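PDB 3H7M: sensor protein from Geobacter sulfurreducens, which probably acts, as a membrane histidine kinase, to phosphorylate a protein histidine with ATP, this chain being its sensor domain, which resembles periplasmic binding proteins. Local coordinates for residues R19-Y24 against V163-P168; A99-R104 against D149-L154; D114-K119 against R135-D140; K119-R124 against V142-P147. One frame throughout, in Å; residues are numbered along the deposited sequence.

Interaction 1: residues R19-Y24 against V163-P168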
# COMPACT_ATOMS: atom_id res chain seq x y z
N ARG A 19 3.31 -8.70 2.13
CA ARG A 19 4.61 -9.27 1.82
C ARG A 19 5.08 -8.87 0.40
O ARG A 19 6.26 -9.02 0.07
CB ARG A 19 4.56 -10.80 1.98
CG ARG A 19 4.46 -11.60 0.69
CD ARG A 19 4.04 -13.07 0.92
NE ARG A 19 5.00 -13.89 1.65
CZ ARG A 19 6.28 -14.07 1.32
NH1 ARG A 19 6.80 -13.49 0.23
NH2 ARG A 19 7.05 -14.86 2.06
N ASP A 20 4.15 -8.33 -0.40
CA ASP A 20 4.44 -7.91 -1.78
C ASP A 20 3.93 -6.53 -2.19
O ASP A 20 3.12 -6.42 -3.12
CB ASP A 20 3.86 -8.93 -2.76
CG ASP A 20 4.67 -10.20 -2.83
OD1 ASP A 20 5.87 -10.12 -3.18
OD2 ASP A 20 4.12 -11.28 -2.54
N TYR A 21 4.41 -5.47 -1.54
CA TYR A 21 3.97 -4.13 -1.88
C TYR A 21 5.15 -3.15 -1.90
O TYR A 21 5.17 -2.16 -1.17
CB TYR A 21 2.91 -3.65 -0.86
CG TYR A 21 1.86 -2.71 -1.44
CD1 TYR A 21 0.88 -3.20 -2.30
CD2 TYR A 21 1.88 -1.33 -1.16
CE1 TYR A 21 -0.06 -2.35 -2.88
CE2 TYR A 21 0.95 -0.47 -1.74
CZ TYR A 21 -0.03 -0.99 -2.61
OH TYR A 21 -0.96 -0.18 -3.22
N PRO A 22 6.17 -3.42 -2.73
CA PRO A 22 7.33 -2.52 -2.80
C PRO A 22 6.98 -1.23 -3.49
O PRO A 22 6.10 -1.18 -4.33
CB PRO A 22 8.34 -3.34 -3.60
CG PRO A 22 7.46 -4.09 -4.54
CD PRO A 22 6.38 -4.59 -3.60
N PRO A 23 7.67 -0.15 -3.14
CA PRO A 23 8.75 -0.05 -2.16
C PRO A 23 8.28 0.23 -0.74
O PRO A 23 9.11 0.53 0.12
CB PRO A 23 9.55 1.11 -2.71
CG PRO A 23 8.46 2.03 -3.12
CD PRO A 23 7.52 1.12 -3.87
N TYR A 24 6.97 0.16 -0.48
CA TYR A 24 6.47 0.44 0.86
C TYR A 24 6.79 -0.65 1.85
O TYR A 24 7.30 -0.37 2.93
CB TYR A 24 4.96 0.68 0.83
CG TYR A 24 4.60 1.88 -0.01
CD1 TYR A 24 5.15 3.12 0.24
CD2 TYR A 24 3.75 1.76 -1.11
CE1 TYR A 24 4.88 4.22 -0.58
CE2 TYR A 24 3.48 2.85 -1.93
CZ TYR A 24 4.05 4.07 -1.66
OH TYR A 24 3.76 5.14 -2.48
N VAL A 163 -4.91 -0.92 -13.26
CA VAL A 163 -4.92 0.27 -12.41
C VAL A 163 -4.28 -0.13 -11.08
O VAL A 163 -4.80 -0.99 -10.37
CB VAL A 163 -6.36 0.78 -12.17
CG1 VAL A 163 -6.39 1.75 -10.99
CG2 VAL A 163 -6.89 1.47 -13.44
N VAL A 164 -3.13 0.47 -10.76
CA VAL A 164 -2.46 0.14 -9.51
C VAL A 164 -1.76 1.37 -9.03
O VAL A 164 -1.68 2.36 -9.76
CB VAL A 164 -1.43 -1.00 -9.67
CG1 VAL A 164 -2.07 -2.22 -10.27
CG2 VAL A 164 -0.28 -0.54 -10.52
N ALA A 165 -1.25 1.31 -7.81
CA ALA A 165 -0.57 2.46 -7.25
C ALA A 165 0.64 2.76 -8.12
O ALA A 165 1.43 1.88 -8.46
CB ALA A 165 -0.14 2.19 -5.82
N MET A 166 0.74 4.02 -8.49
CA MET A 166 1.80 4.50 -9.32
C MET A 166 3.22 4.05 -8.95
O MET A 166 3.91 3.37 -9.73
CB MET A 166 1.74 6.02 -9.32
CG MET A 166 2.89 6.66 -10.01
SD MET A 166 2.60 6.69 -11.76
CE MET A 166 1.77 8.31 -11.85
N VAL A 167 3.66 4.43 -7.76
CA VAL A 167 5.02 4.12 -7.36
C VAL A 167 5.29 2.63 -7.37
O VAL A 167 6.25 2.16 -7.98
CB VAL A 167 5.33 4.80 -6.03
CG1 VAL A 167 6.67 4.32 -5.47
CG2 VAL A 167 5.37 6.32 -6.27
N PRO A 168 4.46 1.87 -6.69
CA PRO A 168 4.72 0.43 -6.72
C PRO A 168 4.76 -0.05 -8.19
O PRO A 168 5.52 -0.96 -8.55
CB PRO A 168 3.53 -0.13 -5.97
CG PRO A 168 3.28 0.97 -4.90
CD PRO A 168 3.41 2.23 -5.72
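This is a mostly apolar contact between Tyr21-Tyr24, the end of strand 20-21 and the loop after it, and the segment Ala165-Pro168, where strand 161-165 passes into helix 166-175. It lies near the centre of the chain. As in periplasmic binding proteins, this is probably where the two lobes meet beside the cleft. Pro168 loses the most surface to the other segment. Its CG lies 3.5 Å from Tyr24 CE2 and, more loosely, 4.2 Å from Tyr21 CE2, so two tyrosine rings reach the same proline carbon. The Tyr24 ring also meets the ring of Tyr193, and its side chain touches Tyr36 and Asn37. Tyr24 OH stands 3.9 Å from Val167 CB. Val167 turns its CG1 anti to the backbone N (chi1 171°). Val167 CG1 rests on Pro23, 3.7 Å from Pro23 CD. The two side chains cross at about a right angle. Pro23 follows a cis peptide bond, and Trp228 also lies on it. Tyr21 OH comes to 3.6 Å from Ala165 CB, and Pro147 touches the same tyrosine. Ala165 is the N-cap residue of the helix. Pro22 O also takes part: it receives a CA-H...O contact from Pro168 CA at 3.2 Å, with 127° at the hydrogen. No conventional hydrogen bond crosses between the segments. The helix start is likely to present a positive field to Pro22 O. The join therefore rests on the fit of proline, valine and alanine carbons against tyrosine and proline surfaces.

Interaction 2: residues A99-R104 against D149-L154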
# COMPACT_ATOMS: atom_id res chain seq x y z
N ALA A 99 -2.62 5.02 -10.92
CA ALA A 99 -2.37 5.31 -12.31
C ALA A 99 -2.93 4.21 -13.16
O ALA A 99 -3.17 3.10 -12.69
CB ALA A 99 -0.89 5.46 -12.54
N ILE A 100 -3.19 4.55 -14.41
CA ILE A 100 -3.65 3.55 -15.35
C ILE A 100 -2.41 3.20 -16.18
O ILE A 100 -1.71 4.06 -16.71
CB ILE A 100 -4.75 4.08 -16.27
CG1 ILE A 100 -6.03 4.34 -15.46
CG2 ILE A 100 -5.01 3.06 -17.38
CD1 ILE A 100 -7.09 5.08 -16.26
N PHE A 101 -2.17 1.91 -16.26
CA PHE A 101 -1.05 1.33 -16.97
C PHE A 101 -1.57 0.59 -18.22
O PHE A 101 -2.66 0.01 -18.20
CB PHE A 101 -0.33 0.32 -16.05
CG PHE A 101 0.43 0.97 -14.93
CD1 PHE A 101 1.74 1.41 -15.12
CD2 PHE A 101 -0.16 1.16 -13.68
CE1 PHE A 101 2.45 2.02 -14.10
CE2 PHE A 101 0.55 1.78 -12.65
CZ PHE A 101 1.85 2.20 -12.86
N ALA A 102 -0.76 0.60 -19.28
CA ALA A 102 -1.10 -0.06 -20.53
C ALA A 102 0.17 -0.45 -21.28
O ALA A 102 1.24 0.12 -21.02
CB ALA A 102 -1.93 0.87 -21.40
N ARG A 103 0.06 -1.38 -22.23
CA ARG A 103 1.20 -1.75 -23.06
C ARG A 103 1.37 -0.56 -23.97
O ARG A 103 0.39 0.11 -24.29
CB ARG A 103 0.91 -3.03 -23.85
CG ARG A 103 0.69 -4.24 -22.96
CD ARG A 103 0.48 -5.52 -23.77
NE ARG A 103 -0.68 -5.39 -24.64
CZ ARG A 103 -1.94 -5.58 -24.27
NH1 ARG A 103 -2.24 -5.91 -23.02
NH2 ARG A 103 -2.91 -5.42 -25.16
N ARG A 104 2.62 -0.26 -24.35
CA ARG A 104 2.95 0.89 -25.21
C ARG A 104 2.16 0.98 -26.50
O ARG A 104 1.69 2.05 -26.87
CB ARG A 104 4.43 0.87 -25.58
CG ARG A 104 5.32 1.36 -24.50
CD ARG A 104 6.77 1.41 -24.94
NE ARG A 104 7.59 1.87 -23.82
CZ ARG A 104 7.65 1.25 -22.65
NH1 ARG A 104 6.93 0.15 -22.45
NH2 ARG A 104 8.40 1.73 -21.67
N ASP A 149 0.95 -8.84 -9.99
CA ASP A 149 0.24 -9.85 -10.79
C ASP A 149 -0.67 -9.14 -11.76
O ASP A 149 -0.88 -9.60 -12.88
CB ASP A 149 -0.56 -10.79 -9.91
CG ASP A 149 0.27 -11.91 -9.39
OD1 ASP A 149 1.13 -12.39 -10.17
OD2 ASP A 149 0.08 -12.33 -8.23
N ALA A 150 -1.20 -8.00 -11.36
CA ALA A 150 -2.04 -7.26 -12.27
C ALA A 150 -1.19 -6.81 -13.46
O ALA A 150 -1.58 -6.96 -14.61
CB ALA A 150 -2.63 -6.05 -11.58
N LEU A 151 -0.02 -6.24 -13.17
CA LEU A 151 0.86 -5.74 -14.21
C LEU A 151 1.43 -6.85 -15.11
O LEU A 151 1.70 -6.63 -16.28
CB LEU A 151 1.96 -4.90 -13.56
CG LEU A 151 1.40 -3.63 -12.88
CD1 LEU A 151 2.49 -2.88 -12.14
CD2 LEU A 151 0.76 -2.71 -13.92
N ARG A 152 1.60 -8.04 -14.57
CA ARG A 152 2.11 -9.14 -15.37
C ARG A 152 1.08 -9.52 -16.42
O ARG A 152 1.43 -9.77 -17.56
CB ARG A 152 2.42 -10.34 -14.49
CG ARG A 152 3.67 -10.15 -13.68
CD ARG A 152 3.81 -11.13 -12.55
NE ARG A 152 4.94 -10.74 -11.70
CZ ARG A 152 4.98 -10.92 -10.38
NH1 ARG A 152 3.96 -11.46 -9.75
NH2 ARG A 152 6.06 -10.56 -9.69
N LEU A 153 -0.18 -9.57 -16.02
CA LEU A 153 -1.26 -9.95 -16.93
C LEU A 153 -1.34 -8.92 -18.03
O LEU A 153 -1.49 -9.25 -19.20
CB LEU A 153 -2.59 -10.02 -16.20
CG LEU A 153 -3.75 -10.46 -17.11
CD1 LEU A 153 -3.60 -11.93 -17.41
CD2 LEU A 153 -5.08 -10.20 -16.42
N LEU A 154 -1.25 -7.66 -17.67
CA LEU A 154 -1.28 -6.64 -18.68
C LEU A 154 -0.11 -6.83 -19.65
O LEU A 154 -0.27 -6.77 -20.88
CB LEU A 154 -1.15 -5.29 -18.02
CG LEU A 154 -1.16 -4.08 -18.95
CD1 LEU A 154 -2.56 -3.92 -19.58
CD2 LEU A 154 -0.79 -2.85 -18.12
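Strand 99-103, with Phe101 and Arg103, and helix 149-154, with Leu151 and Leu154, run in broadly the same direction, their axes 32° apart and 8.9 Å at closest approach. Phe101 points toward the helix. Its CG meets Leu151 CD2 at 3.8 Å, in an oblique approach to the ring. Leu154 reaches the strand further along. Its CG is anti to the backbone N (chi1 180°), and from there CD2 reaches both backbone and side chain, 3.4 Å from Phe101 O and 3.8 Å from Phe101 CB. Helix 147-155 thus lies on one face of the mixed sheet of this alpha/beta domain, and the next strand in the chain, 161-165, pairs beside strand 87-103. Met170 and Ile173 of helix 166-175 also touch Phe101. At the far end the contact turns polar. The Arg103 chain is bent at chi3, and its guanidinium lies by the last turn of the helix. NH1 donates to Leu154 O at 3.0 Å with an angle of 164°, the acceptor near the guanidinium plane and the donor on a carbonyl lone pair. The same NH1 also bonds Cys159 O. An alanine in place of Arg103 would probably leave Leu154 O and Cys159 O without this shared donor, and the helix end less firmly held to the strand. Arg103 CD also comes close to the same carbonyl, 3.2 Å from Leu154 O.

Interaction 3: residues D114-K119 against R135-D140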
# COMPACT_ATOMS: atom_id res chain seq x y z
N ASP A 114 -12.67 6.04 -19.39
CA ASP A 114 -12.32 5.45 -20.68
C ASP A 114 -12.09 3.95 -20.56
O ASP A 114 -11.86 3.26 -21.55
CB ASP A 114 -11.07 6.12 -21.25
CG ASP A 114 -11.26 7.60 -21.49
OD1 ASP A 114 -10.28 8.28 -21.85
OD2 ASP A 114 -12.40 8.08 -21.32
N LEU A 115 -12.17 3.45 -19.33
CA LEU A 115 -11.97 2.02 -19.07
C LEU A 115 -13.27 1.24 -19.05
O LEU A 115 -13.26 0.02 -18.84
CB LEU A 115 -11.24 1.83 -17.74
CG LEU A 115 -9.70 1.86 -17.75
CD1 LEU A 115 -9.16 3.06 -18.55
CD2 LEU A 115 -9.19 1.89 -16.32
N ARG A 116 -14.39 1.93 -19.23
CA ARG A 116 -15.69 1.26 -19.24
C ARG A 116 -15.72 0.39 -20.48
O ARG A 116 -15.41 0.85 -21.58
CB ARG A 116 -16.83 2.29 -19.29
CG ARG A 116 -17.27 2.83 -17.92
CD ARG A 116 -18.55 2.15 -17.43
NE ARG A 116 -18.89 2.52 -16.05
CZ ARG A 116 -18.97 3.77 -15.60
NH1 ARG A 116 -18.74 4.79 -16.44
NH2 ARG A 116 -19.27 4.00 -14.32
N GLY A 117 -16.08 -0.88 -20.30
CA GLY A 117 -16.13 -1.80 -21.42
C GLY A 117 -14.82 -2.51 -21.73
O GLY A 117 -14.78 -3.39 -22.59
N ARG A 118 -13.75 -2.14 -21.03
CA ARG A 118 -12.46 -2.76 -21.25
C ARG A 118 -12.07 -3.68 -20.11
O ARG A 118 -12.53 -3.52 -18.99
CB ARG A 118 -11.41 -1.69 -21.48
CG ARG A 118 -11.72 -0.92 -22.75
CD ARG A 118 -10.76 0.21 -23.02
NE ARG A 118 -11.12 0.91 -24.26
CZ ARG A 118 -11.31 0.31 -25.42
NH1 ARG A 118 -11.19 -1.01 -25.52
NH2 ARG A 118 -11.64 1.02 -26.49
N LYS A 119 -11.23 -4.66 -20.41
CA LYS A 119 -10.81 -5.62 -19.40
C LYS A 119 -9.73 -4.93 -18.55
O LYS A 119 -8.77 -4.38 -19.09
CB LYS A 119 -10.28 -6.87 -20.09
CG LYS A 119 -10.21 -8.08 -19.18
CD LYS A 119 -9.56 -9.27 -19.88
CE LYS A 119 -9.64 -10.52 -19.01
NZ LYS A 119 -9.10 -11.73 -19.68
N ARG A 135 -18.87 1.53 -9.22
CA ARG A 135 -19.13 2.30 -10.42
C ARG A 135 -19.48 1.45 -11.63
O ARG A 135 -19.39 1.92 -12.78
CB ARG A 135 -17.95 3.22 -10.71
CG ARG A 135 -17.81 4.36 -9.71
CD ARG A 135 -16.84 5.41 -10.23
NE ARG A 135 -17.00 6.70 -9.56
CZ ARG A 135 -16.84 6.89 -8.25
NH1 ARG A 135 -16.51 5.87 -7.46
NH2 ARG A 135 -17.02 8.11 -7.75
N GLY A 136 -19.90 0.21 -11.35
CA GLY A 136 -20.33 -0.72 -12.40
C GLY A 136 -19.29 -1.40 -13.29
O GLY A 136 -19.63 -2.01 -14.31
N TYR A 137 -18.02 -1.29 -12.90
CA TYR A 137 -16.92 -1.89 -13.65
C TYR A 137 -16.77 -3.38 -13.34
O TYR A 137 -16.35 -4.16 -14.19
CB TYR A 137 -15.63 -1.14 -13.29
CG TYR A 137 -15.53 0.24 -13.90
CD1 TYR A 137 -15.02 0.41 -15.18
CD2 TYR A 137 -15.95 1.38 -13.21
CE1 TYR A 137 -14.91 1.69 -15.77
CE2 TYR A 137 -15.85 2.66 -13.79
CZ TYR A 137 -15.33 2.80 -15.07
OH TYR A 137 -15.23 4.04 -15.67
N GLY A 138 -17.12 -3.76 -12.12
CA GLY A 138 -17.02 -5.14 -11.69
C GLY A 138 -17.07 -6.28 -12.70
O GLY A 138 -16.36 -7.26 -12.54
N LYS A 139 -17.90 -6.18 -13.73
CA LYS A 139 -17.98 -7.27 -14.71
C LYS A 139 -16.73 -7.32 -15.57
O LYS A 139 -16.20 -8.38 -15.86
CB LYS A 139 -19.21 -7.10 -15.61
CG LYS A 139 -19.27 -5.76 -16.31
CD LYS A 139 -20.01 -5.80 -17.64
CE LYS A 139 -19.97 -4.42 -18.29
NZ LYS A 139 -20.00 -4.43 -19.79
N ASP A 140 -16.26 -6.14 -15.97
CA ASP A 140 -15.09 -6.02 -16.83
C ASP A 140 -13.78 -5.96 -16.07
O ASP A 140 -12.85 -5.29 -16.54
CB ASP A 140 -15.20 -4.75 -17.67
CG ASP A 140 -16.09 -4.92 -18.87
OD1 ASP A 140 -16.51 -3.89 -19.45
OD2 ASP A 140 -16.36 -6.08 -19.25
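A type II beta turn, Leu115-Arg118, packs against the loop that leaves helix 127-133, where Gly136 is the C-prime residue of a Schellman motif. Gly117 takes the third position of the turn with positive phi, and Arg118 N closes it on Leu115 O at 3.1 Å. Arg116 and Tyr137 carry the contact. The guanidinium lies flat on one face of the Tyr137 ring, centres 4.3 Å apart and planes 12° apart. Arg116 NE lies over the ring, offset toward its rim. Arg116 CG comes 3.3 Å from Tyr137 OH, and a bend at chi2 (-101°) then brings CD near CE1 and CZ of the ring. In the plane of the guanidinium, NH2 gives a short, straight bond to Arg135 O, 2.6 Å and 168°. NE adds a weak bond to the same oxygen. Leu115 CB touches Tyr137 CE1 at 4.2 Å. Asp140 OD1 comes 2.9 Å from Gly117 CA, and Lys139 NZ forms a salt bridge with the same OD1 at 3.5 Å. Tyr137 OH is weakly bonded to Leu112 O. The arginine is therefore gripped in two ways, by a carbonyl at its edge and a ring under its face. This probably limits rotation of the guanidinium even though Arg116 is exposed.

Interaction 4: residues K119-R124 against V142-P147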
# COMPACT_ATOMS: atom_id res chain seq x y z
N LYS A 119 -11.23 -4.66 -20.41
CA LYS A 119 -10.81 -5.62 -19.40
C LYS A 119 -9.73 -4.93 -18.55
O LYS A 119 -8.77 -4.38 -19.09
CB LYS A 119 -10.28 -6.87 -20.09
CG LYS A 119 -10.21 -8.08 -19.18
CD LYS A 119 -9.56 -9.27 -19.88
CE LYS A 119 -9.64 -10.52 -19.01
NZ LYS A 119 -9.10 -11.73 -19.68
N VAL A 120 -9.90 -4.98 -17.23
CA VAL A 120 -8.99 -4.30 -16.32
C VAL A 120 -8.53 -5.09 -15.11
O VAL A 120 -9.35 -5.64 -14.37
CB VAL A 120 -9.64 -3.04 -15.78
CG1 VAL A 120 -8.72 -2.38 -14.78
CG2 VAL A 120 -9.98 -2.11 -16.94
N ALA A 121 -7.21 -5.15 -14.90
CA ALA A 121 -6.70 -5.88 -13.75
C ALA A 121 -6.41 -4.91 -12.60
O ALA A 121 -6.08 -3.73 -12.82
CB ALA A 121 -5.44 -6.64 -14.12
N LEU A 122 -6.53 -5.41 -11.38
CA LEU A 122 -6.22 -4.57 -10.23
C LEU A 122 -6.19 -5.35 -8.95
O LEU A 122 -6.70 -6.47 -8.86
CB LEU A 122 -7.18 -3.38 -10.12
CG LEU A 122 -8.68 -3.61 -10.07
CD1 LEU A 122 -9.06 -4.40 -8.81
CD2 LEU A 122 -9.36 -2.25 -10.07
N HIS A 123 -5.59 -4.73 -7.94
CA HIS A 123 -5.40 -5.38 -6.67
C HIS A 123 -6.67 -5.82 -5.97
O HIS A 123 -7.59 -5.02 -5.78
CB HIS A 123 -4.58 -4.48 -5.75
CG HIS A 123 -3.87 -5.24 -4.68
ND1 HIS A 123 -3.15 -4.62 -3.68
CD2 HIS A 123 -3.79 -6.57 -4.43
CE1 HIS A 123 -2.66 -5.54 -2.87
NE2 HIS A 123 -3.03 -6.73 -3.30
N ARG A 124 -6.69 -7.09 -5.59
CA ARG A 124 -7.82 -7.71 -4.90
C ARG A 124 -8.29 -7.02 -3.63
O ARG A 124 -7.75 -7.24 -2.55
CB ARG A 124 -7.46 -9.16 -4.56
CG ARG A 124 -8.60 -9.96 -3.99
CD ARG A 124 -9.80 -9.83 -4.89
NE ARG A 124 -10.77 -10.88 -4.63
CZ ARG A 124 -10.92 -11.96 -5.39
NH1 ARG A 124 -10.15 -12.14 -6.46
NH2 ARG A 124 -11.84 -12.87 -5.07
N VAL A 142 -10.60 -8.04 -13.68
CA VAL A 142 -9.92 -9.20 -13.10
C VAL A 142 -9.19 -8.82 -11.81
O VAL A 142 -8.48 -7.81 -11.75
CB VAL A 142 -8.94 -9.79 -14.15
CG1 VAL A 142 -8.08 -8.69 -14.71
CG2 VAL A 142 -8.07 -10.89 -13.52
N LEU A 143 -9.36 -9.66 -10.79
CA LEU A 143 -8.76 -9.41 -9.49
C LEU A 143 -7.52 -10.23 -9.24
O LEU A 143 -7.53 -11.45 -9.36
CB LEU A 143 -9.78 -9.72 -8.38
CG LEU A 143 -11.17 -9.12 -8.58
CD1 LEU A 143 -12.07 -9.50 -7.40
CD2 LEU A 143 -11.06 -7.61 -8.73
N THR A 144 -6.45 -9.55 -8.82
CA THR A 144 -5.20 -10.24 -8.57
C THR A 144 -4.71 -10.10 -7.13
O THR A 144 -4.96 -9.09 -6.46
CB THR A 144 -4.11 -9.71 -9.51
OG1 THR A 144 -3.55 -8.52 -8.95
CG2 THR A 144 -4.72 -9.37 -10.88
N PRO A 145 -4.01 -11.12 -6.64
CA PRO A 145 -3.45 -11.19 -5.28
C PRO A 145 -2.48 -10.05 -5.00
O PRO A 145 -2.32 -9.62 -3.86
CB PRO A 145 -2.76 -12.54 -5.26
CG PRO A 145 -3.52 -13.33 -6.29
CD PRO A 145 -3.72 -12.35 -7.38
N THR A 146 -1.80 -9.56 -6.04
CA THR A 146 -0.85 -8.46 -5.85
C THR A 146 -0.94 -7.53 -7.02
O THR A 146 -1.37 -7.91 -8.09
CB THR A 146 0.61 -8.94 -5.82
OG1 THR A 146 1.00 -9.34 -7.15
CG2 THR A 146 0.79 -10.10 -4.81
N PRO A 147 -0.50 -6.29 -6.83
CA PRO A 147 -0.56 -5.37 -7.96
C PRO A 147 0.38 -5.84 -9.10
O PRO A 147 0.07 -5.65 -10.28
CB PRO A 147 -0.13 -4.03 -7.36
CG PRO A 147 0.62 -4.41 -6.11
CD PRO A 147 -0.09 -5.61 -5.59
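His123, the last residue of strand 120-123, and Arg124 just after it meet the end of strand 142-144, which runs parallel. The two strands belong to a beta-alpha-beta unit, joined through helix 127-133, and their axes approach to 4.9 Å. Ladder bonds run from Val142 N to Val120 O, from Leu122 N to Val142 O and from Thr144 N to Leu122 O. Arg124 N adds the last, to Thr144 O at 2.8 Å. The Arg124 side chain starts over that acceptor, with CB 3.1 Å from Thr144 O. A bend at chi2 (52°) turns CD back onto Leu143, 3.4 Å from its CD1. NE and CZ pass over the same methyl, which lies over one face of the guanidinium. NH1, at the tip, reaches Leu143 CB at 3.1 Å. The two side chains cross at about a right angle. His123 packs on the segment that leads into helix 147-155. One face of its ring receives Pro147 CD in a CH-pi contact, 3.7 Å from the centroid and 7° off the normal. At the ring edge NE2 makes a weak bond to Pro145 O, 3.0 Å and 129°. The ring also meets that of Trp59. An alanine in place of His123 would probably open a gap beside Pro147 and leave Pro145 O without this donor. Thr146 caps the helix with OG1 on Asp149 N. On the sheet face bearing Leu122 and Leu143, the two leucines lie side by side, pointing the same way, with Leu122 CD1 3.8 Å from Leu143 CD2.

In the fold
From the N terminus, residues 19-24 come first and meet 163-168 much later in the chain, so interaction 1 closes the longest loop and the other three lie within it. Strand 87-103 then supplies residues 99-104, which meet 149-154 in interaction 2, itself enclosing interactions 3 and 4. Those two cross: segments 114-119 and 119-124 share Lys119, and their partners 135-140 and 142-147 follow in the same order. One sheet ties much of this together. Strand 161-165 stands between 87-103 and 120-123, with 141-144 at the edge. Val163 N probably bonds Ala121 O, and Val164 O probably accepts from Ala99 N. Helix 147-155 links interactions 2 and 4, as Ala150 touches Ala121.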